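PDB 4PO3: Esterase/lipase from Lactobacillus rhamnosus, which probably hydrolyses carboxylic ester bonds, as an alpha/beta-hydrolase of the esterase/lipase kind, and here holds a dibutoxypropyl phosphonate in its probable active site. Local coordinates for residues G76-D81 and L106-D111; E188-P193 and D219-S224; L182-A187 and L276-N281; A6-V11 and A203-D208. The protein carries 1 engineered substitution. All coordinates share one frame; numbering follows the deposited sequence.

How the interactions relate
Helix 4-28 at the N terminus already takes part in interaction 4, which closes the longest loop by packing on helix 200-211, far along the chain. Nested inside that loop, interaction 1 joins the loops that follow strands 66-72 and 98-102. The chain then enters 182-187, at the end of strand 179-183, which meets 276-281 in interaction 3; interaction 2 (188-193 with 219-224) nests within the loop this closes. Interactions 2 and 3 both cross interaction 4, because helix 200-211 lies between their segments. Interactions 1, 3 and 4 all touch the bound phosphonate, while interaction 2 packs against the other three.

Interaction 1: G76-D81 and L106-D111; sequences GWFYGD and LLPDVD. With HY4 ((2R)-2,3-dibutoxypropyl hydrogen (S)-propylphosphonate), chain B.
Residues 76-81 and 106-111 are both loop, and they come closest where the CA atoms of Phe-78 and Leu-107 lie 4.8 Å apart. One direct backbone bond joins them, from Leu-107 N to Trp-77 O at 3.0 Å. Gln-115 gives the same oxygen a second donor. A water adds a bridge, donating to Phe-78 O at 2.8 Å and to Leu-107 O. Among the side chains, Leu-107 does most of the touching. Its CB sits over the centre of the Phe-78 ring, 3.8 Å from the centroid and almost on the ring normal, a CH-pi contact in which the two side chains cross at about a right angle. Turned with CG anti to the carbonyl carbon (chi1 -86°), Leu-107 sends CD2 to Trp-77 CB at 3.5 Å, so one leucine covers the Phe-78 ring with CB and reaches the base of the Trp-77 side chain with a methyl. Leu-106 instead lays its methyls along backbone, CD1 resting 3.3 Å from Phe-78 O. Nearby, Gly-80 adopts angles at which any side chain would jam against the preceding carbonyl oxygen. Pro-108, after a cis peptide bond, puts CD by Phe-78 CE2. The contact thus backs the loop in which Gly-76 N donates to the phosphonate's O11 at 2.8 Å. Gly-75 N and Ala-147 N also bond the ligand, an arrangement consistent with the oxyanion hole of the glycine-rich HGGG motif in hormone-sensitive-lipase-like alpha/beta-hydrolases.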
# COMPACT_ATOMS: atom_id res chain seq x y z
N GLY A 76 6.21 -5.80 -6.89
CA GLY A 76 7.60 -5.47 -7.27
C GLY A 76 7.80 -4.28 -8.15
O GLY A 76 8.83 -4.16 -8.84
N TRP A 77 6.83 -3.34 -8.12
CA TRP A 77 6.87 -2.10 -8.87
C TRP A 77 6.75 -2.33 -10.37
O TRP A 77 6.44 -1.38 -11.09
CB TRP A 77 8.15 -1.27 -8.55
CG TRP A 77 8.36 -0.94 -7.08
CD1 TRP A 77 7.83 0.10 -6.38
CD2 TRP A 77 9.26 -1.61 -6.20
NE1 TRP A 77 8.25 0.02 -5.07
CE2 TRP A 77 9.15 -0.99 -4.95
CE3 TRP A 77 10.10 -2.72 -6.34
CZ2 TRP A 77 9.92 -1.41 -3.83
CZ3 TRP A 77 10.82 -3.16 -5.24
CH2 TRP A 77 10.72 -2.50 -3.99
N PHE A 78 6.88 -3.61 -10.82
CA PHE A 78 6.76 -4.01 -12.26
C PHE A 78 5.42 -4.66 -12.64
O PHE A 78 5.12 -4.86 -13.83
CB PHE A 78 7.86 -5.05 -12.64
CG PHE A 78 9.24 -4.47 -12.86
CD1 PHE A 78 10.12 -4.26 -11.81
CD2 PHE A 78 9.68 -4.22 -14.14
CE1 PHE A 78 11.41 -3.75 -12.04
CE2 PHE A 78 10.93 -3.66 -14.40
CZ PHE A 78 11.80 -3.45 -13.35
N TYR A 79 4.59 -4.93 -11.65
CA TYR A 79 3.42 -5.75 -11.86
C TYR A 79 2.20 -5.31 -11.04
O TYR A 79 2.31 -4.79 -9.90
CB TYR A 79 3.80 -7.22 -11.55
CG TYR A 79 2.63 -8.16 -11.37
CD1 TYR A 79 2.23 -8.54 -10.11
CD2 TYR A 79 1.91 -8.64 -12.46
CE1 TYR A 79 1.12 -9.37 -9.91
CE2 TYR A 79 0.78 -9.45 -12.28
CZ TYR A 79 0.39 -9.80 -11.03
OH TYR A 79 -0.70 -10.64 -10.86
N GLY A 80 1.02 -5.57 -11.59
CA GLY A 80 -0.23 -5.36 -10.84
C GLY A 80 -1.05 -4.25 -11.43
O GLY A 80 -0.62 -3.51 -12.32
N ASP A 81 -2.29 -4.18 -10.98
CA ASP A 81 -3.19 -3.12 -11.36
C ASP A 81 -4.28 -2.94 -10.27
O ASP A 81 -4.19 -3.56 -9.18
CB ASP A 81 -3.77 -3.44 -12.71
CG ASP A 81 -4.55 -4.75 -12.73
OD1 ASP A 81 -5.20 -5.13 -11.70
OD2 ASP A 81 -4.47 -5.43 -13.78
N LEU A 106 3.66 1.24 -14.15
CA LEU A 106 4.65 0.28 -13.70
C LEU A 106 6.05 0.58 -14.29
O LEU A 106 6.18 1.08 -15.41
CB LEU A 106 4.24 -1.09 -14.17
CG LEU A 106 2.85 -1.54 -13.67
CD1 LEU A 106 2.50 -2.88 -14.27
CD2 LEU A 106 2.73 -1.62 -12.17
N LEU A 107 7.07 0.23 -13.54
CA LEU A 107 8.43 0.09 -14.06
C LEU A 107 8.36 -0.91 -15.22
O LEU A 107 7.59 -1.85 -15.16
CB LEU A 107 9.32 -0.41 -12.95
CG LEU A 107 9.98 0.52 -11.98
CD1 LEU A 107 9.22 1.70 -11.51
CD2 LEU A 107 10.57 -0.31 -10.84
N PRO A 108 9.16 -0.69 -16.30
CA PRO A 108 10.19 0.31 -16.38
C PRO A 108 9.70 1.54 -17.14
O PRO A 108 10.46 2.44 -17.41
CB PRO A 108 11.29 -0.41 -17.16
CG PRO A 108 10.50 -1.25 -18.15
CD PRO A 108 9.25 -1.68 -17.41
N ASP A 109 8.42 1.63 -17.39
CA ASP A 109 7.87 2.72 -18.21
C ASP A 109 7.95 4.09 -17.51
O ASP A 109 8.03 5.15 -18.14
CB ASP A 109 6.45 2.35 -18.50
CG ASP A 109 6.35 1.00 -19.17
OD1 ASP A 109 6.17 -0.02 -18.42
OD2 ASP A 109 6.58 1.00 -20.41
N VAL A 110 7.92 4.02 -16.20
CA VAL A 110 8.11 5.12 -15.28
C VAL A 110 9.15 4.67 -14.29
O VAL A 110 9.67 3.54 -14.33
CB VAL A 110 6.80 5.55 -14.54
CG1 VAL A 110 5.78 6.13 -15.49
CG2 VAL A 110 6.22 4.39 -13.69
N ASP A 111 9.53 5.61 -13.44
CA ASP A 111 10.39 5.38 -12.33
C ASP A 111 9.59 5.68 -11.08
O ASP A 111 8.40 5.93 -11.16
CB ASP A 111 11.69 6.20 -12.49
CG ASP A 111 11.51 7.73 -12.40
OD1 ASP A 111 10.47 8.25 -11.86
OD2 ASP A 111 12.49 8.44 -12.86
O11 HY4 B . 5.79 -6.49 -4.17
P13 HY4 B . 6.40 -7.60 -3.34
C3 HY4 B . 5.67 -9.25 -3.60
C2 HY4 B . 5.13 -9.44 -5.00
C1 HY4 B . 5.01 -10.94 -5.36
O5 HY4 B . 8.04 -7.75 -3.37
C6 HY4 B . 9.06 -6.98 -4.01
C7 HY4 B . 10.12 -7.97 -4.56
O50 HY4 B . 11.23 -7.17 -4.97
C33 HY4 B . 12.12 -7.62 -6.03
C30 HY4 B . 12.83 -8.96 -5.81
C31 HY4 B . 13.88 -9.32 -6.88
C32 HY4 B . 15.32 -9.14 -6.42
C8 HY4 B . 9.55 -8.94 -5.64
O9 HY4 B . 9.31 -10.32 -5.20
C26 HY4 B . 10.03 -11.46 -5.76
C27 HY4 B . 9.86 -11.73 -7.27
C28 HY4 B . 9.03 -12.98 -7.61
C29 HY4 B . 7.72 -13.07 -6.84
O HOH W 1 6.23 -3.83 -16.13

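Interaction 2: E188-P193 and D219-S224; sequences EPSKLP and DHLNFS
Glu-188 OE1 is gripped from two directions: Ser-224 OG donates to it at 2.7 Å, and a water donates as well. The other carboxylate oxygen is not idle, since Ser-224 N donates to OE2 at 2.8 Å. Both oxygens use their syn lone pairs, so a single serine clasps the carboxylate with hydroxyl and amide together and hinders its rotation. The bend of the glutamate at chi2 (-68°) folds the group back to this place. An alanine here would probably leave both Ser-224 N and OG without their acceptor and take a negative charge from the start of the short helix 223-226. Serine suits the site because its small hydroxyl, folded close to its own backbone, can work alongside its N-H. Asn-222 makes a second two-pronged clasp, this time on Ser-190. Its OD1 receives Ser-190 N at 3.0 Å, in the carbonyl plane and on a lone pair, while ND2 donates to Ser-190 OG at 2.9 Å with the hydroxyl in the amide plane. In this alpha/beta-hydrolase fold the paired clasps tie the loop leaving strand 179-183, with its 3-10 turn at 189-191, to the approach to helix 223-226, and Leu-207 of helix 200-211 packs on Pro-189 and Leu-221. The water also accepts from Lys-191 NZ and gives a weak bond to Asn-222 OD1, linking the two clasps. Pro-189 lies alongside the asparagine, pointing the other way, its CD 3.2 Å from Asn-222 OD1 and its CG 3.7 Å from Leu-221 O, a buried carbonyl oxygen that has no hydrogen-bonding partner.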
# COMPACT_ATOMS: atom_id res chain seq x y z
N GLU A 188 13.02 -0.87 2.53
CA GLU A 188 14.46 -0.58 2.38
C GLU A 188 15.02 -1.32 1.17
O GLU A 188 15.85 -2.22 1.28
CB GLU A 188 15.18 -0.98 3.64
CG GLU A 188 14.71 -0.26 4.88
CD GLU A 188 15.01 1.22 4.93
OE1 GLU A 188 16.17 1.56 4.70
OE2 GLU A 188 14.14 2.04 5.26
N PRO A 189 14.56 -0.95 -0.00
CA PRO A 189 14.94 -1.74 -1.14
C PRO A 189 16.48 -1.75 -1.42
O PRO A 189 16.94 -2.69 -2.01
CB PRO A 189 14.25 -1.08 -2.31
CG PRO A 189 13.65 0.18 -1.80
CD PRO A 189 13.66 0.15 -0.34
N SER A 190 17.22 -0.73 -0.95
CA SER A 190 18.67 -0.67 -1.15
C SER A 190 19.37 -1.75 -0.41
O SER A 190 20.51 -2.09 -0.79
CB SER A 190 19.24 0.68 -0.73
OG SER A 190 18.69 1.60 -1.62
N LYS A 191 18.74 -2.26 0.65
CA LYS A 191 19.29 -3.36 1.44
C LYS A 191 19.01 -4.74 0.83
O LYS A 191 19.53 -5.74 1.33
CB LYS A 191 18.75 -3.30 2.86
CG LYS A 191 19.12 -2.03 3.61
CD LYS A 191 20.29 -2.24 4.58
CE LYS A 191 20.67 -0.98 5.33
NZ LYS A 191 20.82 0.19 4.41
N LEU A 192 18.23 -4.81 -0.24
CA LEU A 192 17.97 -6.10 -0.90
C LEU A 192 19.27 -6.85 -1.33
O LEU A 192 19.43 -8.04 -1.00
CB LEU A 192 16.99 -5.95 -2.09
CG LEU A 192 15.48 -5.86 -1.84
CD2 LEU A 192 14.72 -5.59 -3.15
N PRO A 193 20.21 -6.18 -2.03
CA PRO A 193 21.46 -6.92 -2.34
C PRO A 193 22.36 -7.16 -1.10
O PRO A 193 22.16 -8.13 -0.35
CB PRO A 193 22.16 -6.02 -3.38
CG PRO A 193 21.16 -4.96 -3.78
CD PRO A 193 20.23 -4.82 -2.61
N ASP A 219 18.76 8.85 -3.39
CA ASP A 219 18.93 9.33 -2.02
C ASP A 219 17.64 9.40 -1.28
O ASP A 219 17.59 9.81 -0.10
CB ASP A 219 19.55 10.72 -2.05
CG ASP A 219 20.98 10.71 -2.60
OD1 ASP A 219 21.56 9.63 -2.71
OD2 ASP A 219 21.45 11.80 -2.91
N HIS A 220 16.54 9.03 -1.96
CA HIS A 220 15.23 9.07 -1.36
C HIS A 220 14.38 7.86 -1.68
O HIS A 220 13.17 7.98 -1.72
CB HIS A 220 14.52 10.39 -1.66
CG HIS A 220 15.15 11.56 -0.99
ND1 HIS A 220 16.11 12.32 -1.62
CD2 HIS A 220 15.05 12.06 0.26
CE1 HIS A 220 16.55 13.26 -0.80
NE2 HIS A 220 15.89 13.14 0.35
N LEU A 221 15.03 6.71 -1.84
CA LEU A 221 14.41 5.47 -2.26
C LEU A 221 13.98 4.57 -1.07
O LEU A 221 13.12 3.76 -1.26
CB LEU A 221 15.45 4.69 -3.10
CG LEU A 221 15.16 4.06 -4.42
CD1 LEU A 221 14.68 5.06 -5.43
CD2 LEU A 221 16.44 3.39 -4.92
N ASN A 222 14.52 4.78 0.11
CA ASN A 222 14.28 3.99 1.29
C ASN A 222 13.54 4.80 2.30
O ASN A 222 13.78 6.03 2.48
CB ASN A 222 15.60 3.52 1.86
CG ASN A 222 16.41 2.72 0.87
OD1 ASN A 222 16.29 1.53 0.80
ND2 ASN A 222 17.20 3.40 0.05
N PHE A 223 12.64 4.14 3.01
CA PHE A 223 11.97 4.79 4.13
C PHE A 223 12.95 5.45 5.11
O PHE A 223 12.69 6.56 5.58
CB PHE A 223 11.09 3.80 4.85
CG PHE A 223 10.36 4.37 6.05
CD1 PHE A 223 9.23 5.12 5.89
CD2 PHE A 223 10.82 4.13 7.32
CE1 PHE A 223 8.59 5.64 6.97
CE2 PHE A 223 10.21 4.67 8.43
CZ PHE A 223 9.08 5.44 8.26
N SER A 224 14.08 4.80 5.37
CA SER A 224 15.07 5.39 6.26
C SER A 224 15.59 6.76 5.78
O SER A 224 16.10 7.55 6.58
CB SER A 224 16.28 4.46 6.40
OG SER A 224 16.82 4.13 5.18
O HOH W 2 18.13 1.11 3.01

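Interaction 3: L182-A187 and L276-N281. With HY4 ((2R)-2,3-dibutoxypropyl hydrogen (S)-propylphosphonate), chain B.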
# COMPACT_ATOMS: atom_id res chain seq x y z
N LEU A 182 1.52 -1.36 7.09
CA LEU A 182 2.38 -1.99 6.09
C LEU A 182 2.39 -3.49 6.18
O LEU A 182 2.71 -4.07 7.18
CB LEU A 182 3.79 -1.46 6.19
CG LEU A 182 3.93 0.06 6.29
CD1 LEU A 182 5.43 0.35 6.51
CD2 LEU A 182 3.33 0.83 5.11
N VAL A 183 2.04 -4.14 5.10
CA VAL A 183 1.96 -5.57 5.07
C VAL A 183 3.17 -6.12 4.29
O VAL A 183 3.29 -5.89 3.08
CB VAL A 183 0.66 -6.02 4.45
CG1 VAL A 183 0.67 -7.51 4.32
CG2 VAL A 183 -0.51 -5.60 5.32
N CYS A 184 4.03 -6.88 5.01
CA CYS A 184 5.31 -7.34 4.45
C CYS A 184 6.00 -6.32 3.52
O CYS A 184 6.33 -6.60 2.35
CB CYS A 184 5.13 -8.65 3.68
SG CYS A 184 4.28 -9.99 4.57
N PRO A 185 6.23 -5.14 4.03
CA PRO A 185 6.79 -4.10 3.19
C PRO A 185 8.24 -4.39 2.80
O PRO A 185 8.94 -5.08 3.54
CB PRO A 185 6.75 -2.89 4.11
CG PRO A 185 6.98 -3.47 5.48
CD PRO A 185 6.13 -4.72 5.44
N VAL A 186 8.63 -3.91 1.61
CA VAL A 186 10.05 -3.84 1.22
C VAL A 186 10.45 -2.41 1.29
O VAL A 186 10.56 -1.75 0.33
CB VAL A 186 10.30 -4.47 -0.13
CG1 VAL A 186 11.81 -4.44 -0.51
CG2 VAL A 186 9.94 -5.94 -0.02
N ALA A 187 10.55 -1.90 2.49
CA ALA A 187 10.61 -0.45 2.65
C ALA A 187 12.06 0.07 2.51
O ALA A 187 12.27 1.29 2.35
CB ALA A 187 10.05 -0.04 3.98
N LEU A 276 1.65 -19.21 6.21
CA LEU A 276 1.53 -17.76 6.49
C LEU A 276 2.68 -17.06 5.75
O LEU A 276 3.64 -16.52 6.34
CB LEU A 276 1.59 -17.50 7.97
CG LEU A 276 0.39 -18.19 8.64
CD1 LEU A 276 0.48 -17.76 10.07
CD2 LEU A 276 -1.00 -17.78 8.07
N LYS A 277 2.62 -17.18 4.46
CA LYS A 277 3.68 -16.71 3.61
C LYS A 277 3.48 -15.27 3.25
O LYS A 277 2.64 -14.51 3.88
CB LYS A 277 3.67 -17.55 2.33
CG LYS A 277 2.41 -17.23 1.49
CD LYS A 277 2.19 -18.11 0.25
CE LYS A 277 3.15 -17.79 -0.89
N HIS A 278 4.31 -14.85 2.28
CA HIS A 278 4.26 -13.53 1.77
C HIS A 278 2.82 -13.10 1.43
O HIS A 278 2.11 -13.63 0.68
CB HIS A 278 5.22 -13.40 0.54
CG HIS A 278 5.63 -12.00 0.27
ND1 HIS A 278 6.13 -11.17 1.26
CD2 HIS A 278 5.62 -11.26 -0.86
CE1 HIS A 278 6.39 -9.99 0.75
NE2 HIS A 278 6.08 -10.01 -0.53
N VAL A 279 2.48 -12.03 2.05
CA VAL A 279 1.21 -11.30 1.95
C VAL A 279 -0.02 -12.19 1.99
O VAL A 279 -0.99 -11.86 1.36
CB VAL A 279 1.17 -10.24 0.81
CG1 VAL A 279 2.35 -9.29 0.94
CG2 VAL A 279 1.14 -10.83 -0.57
N PHE A 280 0.00 -13.24 2.81
CA PHE A 280 -1.13 -14.20 2.88
C PHE A 280 -2.48 -13.51 3.20
O PHE A 280 -3.54 -13.91 2.71
CB PHE A 280 -0.85 -15.33 3.92
CG PHE A 280 -1.01 -14.87 5.36
CD1 PHE A 280 -2.22 -14.93 5.97
CD2 PHE A 280 0.06 -14.35 6.09
CE1 PHE A 280 -2.39 -14.44 7.25
CE2 PHE A 280 -0.10 -13.88 7.37
CZ PHE A 280 -1.35 -13.96 7.97
N ASN A 281 -2.45 -12.47 4.05
CA ASN A 281 -3.72 -11.83 4.50
C ASN A 281 -4.39 -10.96 3.42
O ASN A 281 -5.55 -10.60 3.58
CB ASN A 281 -3.55 -11.03 5.82
CG ASN A 281 -2.52 -9.93 5.66
OD1 ASN A 281 -1.36 -10.19 5.34
ND2 ASN A 281 -2.98 -8.70 5.70
O11 HY4 B . 5.79 -6.49 -4.17
P13 HY4 B . 6.40 -7.60 -3.34
C3 HY4 B . 5.67 -9.25 -3.60
C2 HY4 B . 5.13 -9.44 -5.00
C1 HY4 B . 5.01 -10.94 -5.36
O5 HY4 B . 8.04 -7.75 -3.37
C6 HY4 B . 9.06 -6.98 -4.01
C7 HY4 B . 10.12 -7.97 -4.56
O50 HY4 B . 11.23 -7.17 -4.97
C33 HY4 B . 12.12 -7.62 -6.03
C30 HY4 B . 12.83 -8.96 -5.81
C31 HY4 B . 13.88 -9.32 -6.88
C32 HY4 B . 15.32 -9.14 -6.42
C8 HY4 B . 9.55 -8.94 -5.64
O9 HY4 B . 9.31 -10.32 -5.20
C26 HY4 B . 10.03 -11.46 -5.76
C27 HY4 B . 9.86 -11.73 -7.27
C28 HY4 B . 9.03 -12.98 -7.61
C29 HY4 B . 7.72 -13.07 -6.84
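Cys-184 and Val-279, whose CA atoms are the nearest pair here at 6.2 Å, both have backbone angles of the left-handed helical region, which is rare for a beta-branched valine. These two bends stand at the end of strand 179-183 and just before helix 280-283. Next to the second bend is His-278, probably the histidine of the Ser-His-Asp triad of an alpha/beta-hydrolase: its ND1 is hydrogen-bonded to Asp-243 and its NE2 to Ser-146. The segments touch here through van der Waals contacts. Cys-184 CB approaches the imidazole obliquely, 3.5 Å from His-278 CE1, and the sulfur lies oblique to the ring at 4.8 Å from SG to the centroid. A small side chain suits a place where CB itself meets the ring. In His-278, chi1 of -158° carries the ring toward Cys-184, and chi2 near 50° turns it so that ND1 faces the aspartate and NE2 the serine. Val-279 CG1 lies over the centre of one ring face, 4.0 Å above its plane, and also reaches Cys-184 CB, so one methyl steadies both neighbours. An alanine in place of His-278 would probably leave Ser-146 and Asp-243 without the link between them and open a gap beside Cys-184. The bound phosphonate approaches the ring at its edge, P13 in the plane of the imidazole and C3 3.2 Å from His-278 NE2. Farther along, Asn-281 gives its ND2 to Asn-294, while its OD1 rests 3.5 Å from Val-183 CG1, the methyl anti to the backbone N.

Interaction 4: A6-V11 and A203-D208; sequences AMLAKV and AAFYLD. With HY4 ((2R)-2,3-dibutoxypropyl hydrogen (S)-propylphosphonate), chain B.
Phe-205 presents one ring face to Met-7, and the two side chains lie alongside, running in opposing senses. Met-7 CG lies over that face, shifted toward the rim, 3.8 Å from the centroid and 24° off the normal, in a CH-pi contact. The methionine is bent at both chi2 and chi3, which carries SD on to 5.2 Å from the Phe-205 centroid, oblique to the ring, as a Met-aromatic contact. A flexible thioether suits this place because it can fold over a flat ring. Leu-8 meets the far end of the phenylalanine, its CD1 4.0 Å from Phe-205 CZ. The segments of helices 4-28 and 200-211 cross nearly at right angles (-97°), their axes 10.9 Å apart, and large side chains fill the separation. Helix 200-211 borders the bound phosphonate and helix 4-28 packs behind it, consistent with the helical cap of hormone-sensitive-lipase-like esterases. Val-11, one turn on from Met-7, divides its methyls between two aromatics: CG2 touches Phe-205 CD2 and, at 3.8 Å, Tyr-206 CE2, while CG1 lies 3.6 Å from Tyr-206 OH. That hydroxyl is hydrogen-bonded to Trp-15 NE1, also on helix 4-28, so the tyrosine reaches across the crossing with apolar and polar contacts alike. Over one face of the Tyr-206 ring runs a butoxy chain of the phosphonate, its C33 3.5 Å from Tyr-206 CE1, while Phe-78 packs edge-to-face with the same ring.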
# COMPACT_ATOMS: atom_id res chain seq x y z
N ALA A 6 17.71 -8.44 -21.75
CA ALA A 6 17.59 -9.78 -21.20
C ALA A 6 17.28 -9.76 -19.72
O ALA A 6 16.62 -10.67 -19.20
CB ALA A 6 18.86 -10.58 -21.44
N MET A 7 17.77 -8.76 -18.99
CA MET A 7 17.42 -8.72 -17.59
C MET A 7 15.90 -8.41 -17.48
O MET A 7 15.20 -9.05 -16.69
CB MET A 7 18.28 -7.72 -16.84
CG MET A 7 18.02 -7.62 -15.36
SD MET A 7 18.10 -9.10 -14.35
CE MET A 7 19.87 -9.29 -14.06
N LEU A 8 15.44 -7.46 -18.30
CA LEU A 8 14.04 -7.07 -18.37
C LEU A 8 13.15 -8.24 -18.72
O LEU A 8 12.10 -8.44 -18.08
CB LEU A 8 13.82 -6.00 -19.40
CG LEU A 8 12.43 -5.38 -19.46
CD1 LEU A 8 11.99 -4.88 -18.07
CD2 LEU A 8 12.45 -4.24 -20.48
N ALA A 9 13.54 -9.00 -19.76
CA ALA A 9 12.76 -10.14 -20.20
C ALA A 9 12.72 -11.18 -19.07
O ALA A 9 11.67 -11.78 -18.78
CB ALA A 9 13.32 -10.71 -21.50
N LYS A 10 13.82 -11.31 -18.35
CA LYS A 10 13.83 -12.17 -17.19
C LYS A 10 12.84 -11.76 -16.06
O LYS A 10 12.10 -12.59 -15.46
CB LYS A 10 15.22 -12.21 -16.63
CG LYS A 10 15.39 -13.39 -15.71
CD LYS A 10 16.84 -13.79 -15.54
CE LYS A 10 16.88 -15.25 -15.11
NZ LYS A 10 17.59 -15.34 -13.81
N VAL A 11 12.90 -10.48 -15.74
CA VAL A 11 12.07 -9.93 -14.71
C VAL A 11 10.62 -10.12 -15.09
O VAL A 11 9.83 -10.56 -14.25
CB VAL A 11 12.38 -8.42 -14.50
CG1 VAL A 11 11.28 -7.70 -13.68
CG2 VAL A 11 13.70 -8.28 -13.77
N ALA A 203 18.58 -7.45 -8.40
CA ALA A 203 18.25 -6.46 -7.42
C ALA A 203 18.75 -5.07 -7.85
O ALA A 203 18.06 -4.05 -7.65
CB ALA A 203 18.84 -6.83 -6.07
N ALA A 204 19.94 -5.04 -8.44
CA ALA A 204 20.54 -3.78 -8.92
C ALA A 204 19.73 -3.20 -10.06
O ALA A 204 19.55 -1.96 -10.16
CB ALA A 204 22.01 -4.00 -9.33
N PHE A 205 19.25 -4.08 -10.95
CA PHE A 205 18.37 -3.69 -12.02
C PHE A 205 17.08 -3.05 -11.49
O PHE A 205 16.63 -2.04 -12.03
CB PHE A 205 18.05 -4.88 -12.90
CG PHE A 205 17.12 -4.57 -14.01
CD1 PHE A 205 17.59 -4.05 -15.19
CD2 PHE A 205 15.77 -4.84 -13.89
CE1 PHE A 205 16.75 -3.79 -16.26
CE2 PHE A 205 14.94 -4.60 -14.93
CZ PHE A 205 15.41 -4.08 -16.12
N TYR A 206 16.50 -3.60 -10.44
CA TYR A 206 15.28 -2.99 -9.89
C TYR A 206 15.56 -1.53 -9.38
O TYR A 206 14.75 -0.66 -9.57
CB TYR A 206 14.75 -3.81 -8.72
CG TYR A 206 13.82 -4.95 -9.12
CD1 TYR A 206 12.47 -4.92 -8.77
CD2 TYR A 206 14.29 -6.05 -9.81
CE1 TYR A 206 11.60 -5.96 -9.10
CE2 TYR A 206 13.41 -7.11 -10.17
CZ TYR A 206 12.07 -7.06 -9.79
OH TYR A 206 11.17 -8.09 -10.13
N LEU A 207 16.68 -1.34 -8.70
CA LEU A 207 17.00 -0.09 -8.01
C LEU A 207 17.26 0.97 -9.03
O LEU A 207 16.90 2.14 -8.81
CB LEU A 207 18.21 -0.24 -7.07
CG LEU A 207 18.04 -1.17 -5.87
CD1 LEU A 207 19.37 -1.49 -5.15
CD2 LEU A 207 17.01 -0.56 -4.92
N ASP A 208 17.87 0.53 -10.14
CA ASP A 208 18.16 1.35 -11.29
C ASP A 208 16.87 1.82 -11.95
O ASP A 208 16.74 2.97 -12.38
CB ASP A 208 18.96 0.50 -12.30
CG ASP A 208 19.65 1.32 -13.35
OD1 ASP A 208 19.05 2.28 -13.87
OD2 ASP A 208 20.81 0.97 -13.70
O11 HY4 B . 5.79 -6.49 -4.17
P13 HY4 B . 6.40 -7.60 -3.34
C3 HY4 B . 5.67 -9.25 -3.60
C2 HY4 B . 5.13 -9.44 -5.00
C1 HY4 B . 5.01 -10.94 -5.36
O5 HY4 B . 8.04 -7.75 -3.37
C6 HY4 B . 9.06 -6.98 -4.01
C7 HY4 B . 10.12 -7.97 -4.56
O50 HY4 B . 11.23 -7.17 -4.97
C33 HY4 B . 12.12 -7.62 -6.03
C30 HY4 B . 12.83 -8.96 -5.81
C31 HY4 B . 13.88 -9.32 -6.88
C32 HY4 B . 15.32 -9.14 -6.42
C8 HY4 B . 9.55 -8.94 -5.64
O9 HY4 B . 9.31 -10.32 -5.20
C26 HY4 B . 10.03 -11.46 -5.76
C27 HY4 B . 9.86 -11.73 -7.27
C28 HY4 B . 9.03 -12.98 -7.61
C29 HY4 B . 7.72 -13.07 -6.84